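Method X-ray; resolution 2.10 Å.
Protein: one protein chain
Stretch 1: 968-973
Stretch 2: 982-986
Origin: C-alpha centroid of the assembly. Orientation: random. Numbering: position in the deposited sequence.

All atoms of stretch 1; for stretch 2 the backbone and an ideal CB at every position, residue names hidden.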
# COMPACT_ATOMS: atom_id res chain seq x y z
N MET B 968 13.13 34.58 -9.17
CA MET B 968 14.48 34.04 -9.33
C MET B 968 14.40 32.50 -9.33
O MET B 968 14.72 31.84 -8.34
CB MET B 968 15.40 34.63 -8.20
CG MET B 968 15.63 36.15 -8.46
SD MET B 968 16.74 36.87 -7.20
CE MET B 968 15.77 36.90 -5.73
N THR B 969 13.96 31.96 -10.47
CA THR B 969 13.72 30.52 -10.66
C THR B 969 15.09 29.92 -11.07
O THR B 969 15.34 29.51 -12.24
CB THR B 969 12.62 30.34 -11.74
OG1 THR B 969 12.93 31.19 -12.85
CG2 THR B 969 11.24 30.67 -11.16
N TYR B 970 16.01 29.99 -10.10
CA TYR B 970 17.41 29.56 -10.26
C TYR B 970 18.10 29.53 -8.91
O TYR B 970 17.43 29.76 -7.90
CB TYR B 970 18.12 30.32 -11.36
CG TYR B 970 18.07 31.83 -11.27
CD1 TYR B 970 18.72 32.52 -10.22
CD2 TYR B 970 17.45 32.57 -12.23
CE1 TYR B 970 18.72 33.93 -10.16
CE2 TYR B 970 17.41 33.96 -12.16
CZ TYR B 970 18.03 34.62 -11.14
OH TYR B 970 17.96 35.94 -11.18
N ASP B 971 19.37 29.13 -8.82
CA ASP B 971 20.05 28.92 -7.53
C ASP B 971 19.35 27.97 -6.61
O ASP B 971 19.49 28.10 -5.37
CB ASP B 971 20.22 30.23 -6.75
CG ASP B 971 21.00 31.29 -7.48
OD1 ASP B 971 21.93 30.97 -8.23
OD2 ASP B 971 20.68 32.50 -7.32
N TYR B 972 18.62 27.01 -7.15
CA TYR B 972 17.93 26.04 -6.32
C TYR B 972 18.85 25.10 -5.50
O TYR B 972 18.47 24.61 -4.44
CB TYR B 972 17.02 25.16 -7.18
CG TYR B 972 15.96 25.85 -8.04
CD1 TYR B 972 15.20 26.90 -7.56
CD2 TYR B 972 15.60 25.29 -9.27
CE1 TYR B 972 14.24 27.49 -8.36
CE2 TYR B 972 14.63 25.85 -10.06
CZ TYR B 972 13.91 26.94 -9.56
OH TYR B 972 12.95 27.50 -10.34
N HIS B 973 19.99 24.78 -6.09
CA HIS B 973 20.94 23.85 -5.54
C HIS B 973 22.32 24.38 -5.89
O HIS B 973 22.47 25.13 -6.88
CB HIS B 973 20.72 22.47 -6.13
CG HIS B 973 19.42 21.89 -5.72
ND1 HIS B 973 19.10 21.65 -4.40
CD2 HIS B 973 18.33 21.58 -6.44
CE1 HIS B 973 17.90 21.11 -4.33
NE2 HIS B 973 17.40 21.06 -5.56
N UNK B 982 19.50 19.94 -10.29
CA UNK B 982 19.39 21.02 -11.27
C UNK B 982 19.15 22.32 -10.48
O UNK B 982 18.23 22.38 -9.59
CB UNK B 982 18.27 20.75 -12.28
N UNK B 983 20.01 23.29 -10.74
CA UNK B 983 19.95 24.62 -10.06
C UNK B 983 18.88 25.56 -10.64
O UNK B 983 18.47 26.49 -9.95
CB UNK B 983 21.31 25.31 -10.16
N UNK B 984 18.42 25.29 -11.86
CA UNK B 984 17.55 26.17 -12.60
C UNK B 984 16.50 25.48 -13.47
O UNK B 984 15.97 26.08 -14.42
CB UNK B 984 18.41 27.08 -13.48
N UNK B 985 16.14 24.24 -13.15
CA UNK B 985 15.32 23.47 -14.10
C UNK B 985 13.91 24.03 -14.26
O UNK B 985 13.25 24.35 -13.25
CB UNK B 985 15.23 22.01 -13.65
N UNK B 986 13.44 24.08 -15.50
CA UNK B 986 12.10 24.54 -15.77
C UNK B 986 10.98 23.61 -15.27
O UNK B 986 10.01 24.14 -14.66
CB UNK B 986 11.95 24.75 -17.28

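Position 982 is constrained by its backbone more than by its side chain. Its CA-to-CB bond points away from stretch 1, and no atom of that stretch lies within 5.5 Å of the ideal CB. The carbonyl does the touching: O of 982 lies 3.3 Å from CD2 of His973, near the plane of that ring and at its edge, and 3.9 Å from CB of Tyr972. With phi/psi of -87/125°, an extended conformation open to most residues, stretch 1 hardly restricts the choice. The deposited residue is His982, with chi1 at -63° (m); its nearest side-chain approach to stretch 1 is 5.8 Å, from CB of His982 to CD2 of His973, and NE2 is hydrogen-bonded elsewhere in the structure.

Position 983 is the centre of the contact. Its carbonyl O accepts a hydrogen bond from N of Tyr972, at 2.9 Å and an N-H...O angle of 169°, and also receives a CA-H...O contact from CA of Tyr970 at 3.3 Å (131° at the hydrogen). The same O is 3.0 Å from N of Asp971, but the angle there is poor, so this pair is not a hydrogen bond and the amide still needs an acceptor. CA-to-CB points sideways, with the ideal CB 3.5 Å from O of His973 and 4.5 Å from N of Asp971. The position therefore suits a side chain that can bring an acceptor round to that amide. Gln or Glu has the length, and Asn or Asp could be considered; the nearby carboxylate of Asp971 counts against an acid, while a purely apolar chain would leave the amide without this partner. The deposited residue is Gln983. With chi1 at 69° (p) and chi2 at 114°, between wells, its chain curls so that OE1 accepts from N of Asp971 at 2.9 Å and 155°. Backbone and side chain of one residue thus hold two successive amides, while NE2 is hydrogen-bonded elsewhere in the structure.

At 984 the CA-to-CB bond is sideways, and the ideal CB already lies 3.9 Å from CB of Tyr970 and 4.1 Å from O of Thr969. Phi/psi of -145/23° does not demand glycine. A small residue such as Ala or Ser fits readily; stretch 1 alone does not exclude a larger one whose gamma atom clears CB of Tyr970. It is Ala984, whose methyl makes an apolar contact with CB of Tyr970 at 3.9 Å. Water 1 lies 3.0 Å from O of Ala984, a weak hydrogen bond, and 2.8 Å from O of Thr969, linking the two carbonyls, though it has more acceptors in reach than protons to give.

Position 985 points its CB sideways, and the nearest atom of stretch 1 is CE2 of Tyr972, 5.3 Å from the ideal CB. Small polar or modest apolar residues would all fit this evidence. The deposited Ser985, chi1 57° (p), directs OG to a hydrogen bond just outside the stretches; its main-chain O lies 3.8 Å from CE2 of Tyr972, at the ring edge.

Position 986 points away, with nothing of stretch 1 within 5.5 Å of its ideal CB, so many residues would serve. It is Val986, which makes no contact here.

Stretch 2 (982-986) HQASV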
# COMPACT_ATOMS: atom_id res chain seq x y z
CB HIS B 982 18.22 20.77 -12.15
CG HIS B 982 18.32 19.53 -12.97
ND1 HIS B 982 19.30 19.35 -13.93
CD2 HIS B 982 17.52 18.43 -13.03
CE1 HIS B 982 19.13 18.17 -14.51
NE2 HIS B 982 18.03 17.62 -14.01
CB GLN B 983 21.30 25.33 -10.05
CG GLN B 983 21.85 25.83 -11.40
CD GLN B 983 21.96 27.36 -11.54
OE1 GLN B 983 21.34 28.17 -10.76
NE2 GLN B 983 22.70 27.76 -12.56
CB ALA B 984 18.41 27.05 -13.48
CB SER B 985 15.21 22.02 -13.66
OG SER B 985 14.68 21.90 -12.36
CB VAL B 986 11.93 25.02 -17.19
CG1 VAL B 986 12.55 24.08 -18.21
CG2 VAL B 986 10.47 25.31 -17.52
O HOH W 1 13.70 27.40 -12.97
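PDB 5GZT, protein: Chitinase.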